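Local coordinates for protein HAT1-interacting factor 1 (PDB 4NQ0) that acts as a histone chaperone for H3 and H4 in the nuclear HAT-B acetyltransferase complex, serving in chromatin assembly and telomere silencing, at residues 45-49 and 63-67. Coordinates in Å, arbitrary orientation, origin at the centre of the assembly. Residue numbers count along the deposited sequence, not the author numbering.
Sequences CQQTL and LFTIF
Build both segments as regular alpha-helix, closed by Leu49 N to Cys45 O (2.8 Å) and Phe67 N to Leu63 O (3.2 Å). Set them antiparallel in sense, signed crossing angle -152°, axes 9.9 Å apart at closest approach, with Cys45 opposite Leu63, CA to CA 5.4 Å. Cys45 is the small bump: in the m rotamer it drops SG into the hollow between Leu63, Ile66 and Phe67, 3.4 Å from Leu63 O and 3.7 Å from Ile66 CG2. Leu63 fills the dip beside Cys45, Thr48 and Leu49, its CD1 3.8 Å from Leu49 CD2. This is consistent with the helical-hairpin packing of the TPR fold of this NASP-family chaperone; helix 14-34 packs against both helices, Ala29 under Cys45, Met22 and Val26 under Leu63. Leu49 (mt) wedges between Leu63 and the two phenylalanines: its CD1 sits over the Phe64 face, a CH-pi contact 4.1 Å from the centroid, and near the Phe67 ring plane, 4.1 Å from Phe67 CD2. With chi1 t, the Phe67 ring reaches across to helix 38-51, Gln46 N over one face and CZ 3.6 Å from Gln46 CB; the Gln46 amide turns off to Asp50. Phe64 also packs on Leu209 and Leu216 of helix 202-218.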
loop_
_atom_site.group_PDB
_atom_site.type_symbol
_atom_site.label_atom_id
_atom_site.label_comp_id
_atom_site.label_asym_id
_atom_site.label_seq_id
_atom_site.Cartn_x
_atom_site.Cartn_y
_atom_site.Cartn_z
ATOM N N CYS A 45 -7.020 4.127 17.880
ATOM C CA CYS A 45 -6.109 3.015 17.581
ATOM C C CYS A 45 -4.957 3.012 18.567
ATOM O O CYS A 45 -4.627 1.982 19.129
ATOM C CB CYS A 45 -5.543 3.122 16.154
ATOM S SG CYS A 45 -6.763 2.866 14.846
ATOM N N GLN A 46 -4.346 4.179 18.762
ATOM C CA GLN A 46 -3.202 4.308 19.661
ATOM C C GLN A 46 -3.521 3.820 21.080
ATOM O O GLN A 46 -2.788 3.015 21.643
ATOM C CB GLN A 46 -2.718 5.762 19.703
ATOM C CG GLN A 46 -1.624 6.033 20.722
ATOM C CD GLN A 46 -2.132 6.809 21.919
ATOM O OE1 GLN A 46 -2.838 7.809 21.758
ATOM N NE2 GLN A 46 -1.766 6.365 23.135
ATOM N N GLN A 47 -4.622 4.308 21.644
ATOM C CA GLN A 47 -4.996 3.953 23.014
ATOM C C GLN A 47 -5.384 2.483 23.121
ATOM O O GLN A 47 -5.087 1.836 24.113
ATOM C CB GLN A 47 -6.139 4.835 23.504
ATOM C CG GLN A 47 -5.760 6.307 23.616
ATOM C CD GLN A 47 -6.968 7.190 23.750
ATOM O OE1 GLN A 47 -8.043 6.730 24.137
ATOM N NE2 GLN A 47 -6.812 8.462 23.422
ATOM N N THR A 48 -6.047 1.948 22.104
ATOM C CA THR A 48 -6.358 0.521 22.097
ATOM C C THR A 48 -5.050 -0.272 22.068
ATOM O O THR A 48 -4.884 -1.203 22.854
ATOM C CB THR A 48 -7.283 0.124 20.917
ATOM O OG1 THR A 48 -8.466 0.936 20.946
ATOM C CG2 THR A 48 -7.682 -1.347 21.004
ATOM N N LEU A 49 -4.110 0.124 21.200
ATOM C CA LEU A 49 -2.843 -0.598 21.081
ATOM C C LEU A 49 -2.038 -0.538 22.400
ATOM O O LEU A 49 -1.461 -1.538 22.794
ATOM C CB LEU A 49 -2.001 -0.119 19.877
ATOM C CG LEU A 49 -2.442 -0.613 18.482
ATOM C CD1 LEU A 49 -1.777 0.145 17.350
ATOM C CD2 LEU A 49 -2.217 -2.113 18.304
ATOM N N LEU A 63 -5.845 -2.167 13.198
ATOM C CA LEU A 63 -5.450 -1.120 14.135
ATOM C C LEU A 63 -4.266 -0.331 13.588
ATOM O O LEU A 63 -4.206 0.886 13.730
ATOM C CB LEU A 63 -5.105 -1.692 15.513
ATOM C CG LEU A 63 -6.299 -2.222 16.322
ATOM C CD1 LEU A 63 -5.824 -3.084 17.460
ATOM C CD2 LEU A 63 -7.171 -1.088 16.839
ATOM N N PHE A 64 -3.337 -1.032 12.949
ATOM C CA PHE A 64 -2.164 -0.395 12.362
ATOM C C PHE A 64 -2.505 0.337 11.069
ATOM O O PHE A 64 -2.078 1.480 10.856
ATOM C CB PHE A 64 -1.062 -1.445 12.156
ATOM C CG PHE A 64 -0.446 -1.925 13.444
ATOM C CD1 PHE A 64 0.698 -1.318 13.946
ATOM C CD2 PHE A 64 -1.019 -2.968 14.167
ATOM C CE1 PHE A 64 1.273 -1.750 15.142
ATOM C CE2 PHE A 64 -0.454 -3.395 15.360
ATOM C CZ PHE A 64 0.689 -2.794 15.845
ATOM N N THR A 65 -3.325 -0.285 10.225
ATOM C CA THR A 65 -3.651 0.319 8.921
ATOM C C THR A 65 -4.550 1.548 9.041
ATOM O O THR A 65 -4.310 2.569 8.383
ATOM C CB THR A 65 -4.256 -0.704 7.946
ATOM O OG1 THR A 65 -5.525 -1.157 8.435
ATOM C CG2 THR A 65 -3.312 -1.892 7.792
ATOM N N ILE A 66 -5.558 1.471 9.904
ATOM C CA ILE A 66 -6.389 2.639 10.212
ATOM C C ILE A 66 -5.551 3.750 10.849
ATOM O O ILE A 66 -5.647 4.915 10.445
ATOM C CB ILE A 66 -7.581 2.262 11.126
ATOM C CG1 ILE A 66 -8.528 1.310 10.382
ATOM C CG2 ILE A 66 -8.341 3.508 11.564
ATOM C CD1 ILE A 66 -9.452 0.558 11.280
ATOM N N PHE A 67 -4.710 3.385 11.820
ATOM C CA PHE A 67 -3.825 4.341 12.495
ATOM C C PHE A 67 -2.955 5.049 11.444
ATOM O O PHE A 67 -2.824 6.277 11.452
ATOM C CB PHE A 67 -2.955 3.592 13.523
ATOM C CG PHE A 67 -2.286 4.458 14.593
ATOM C CD1 PHE A 67 -2.218 5.851 14.518
ATOM C CD2 PHE A 67 -1.662 3.833 15.666
ATOM C CE1 PHE A 67 -1.566 6.581 15.511
ATOM C CE2 PHE A 67 -1.015 4.558 16.658
ATOM C CZ PHE A 67 -0.970 5.930 16.581
#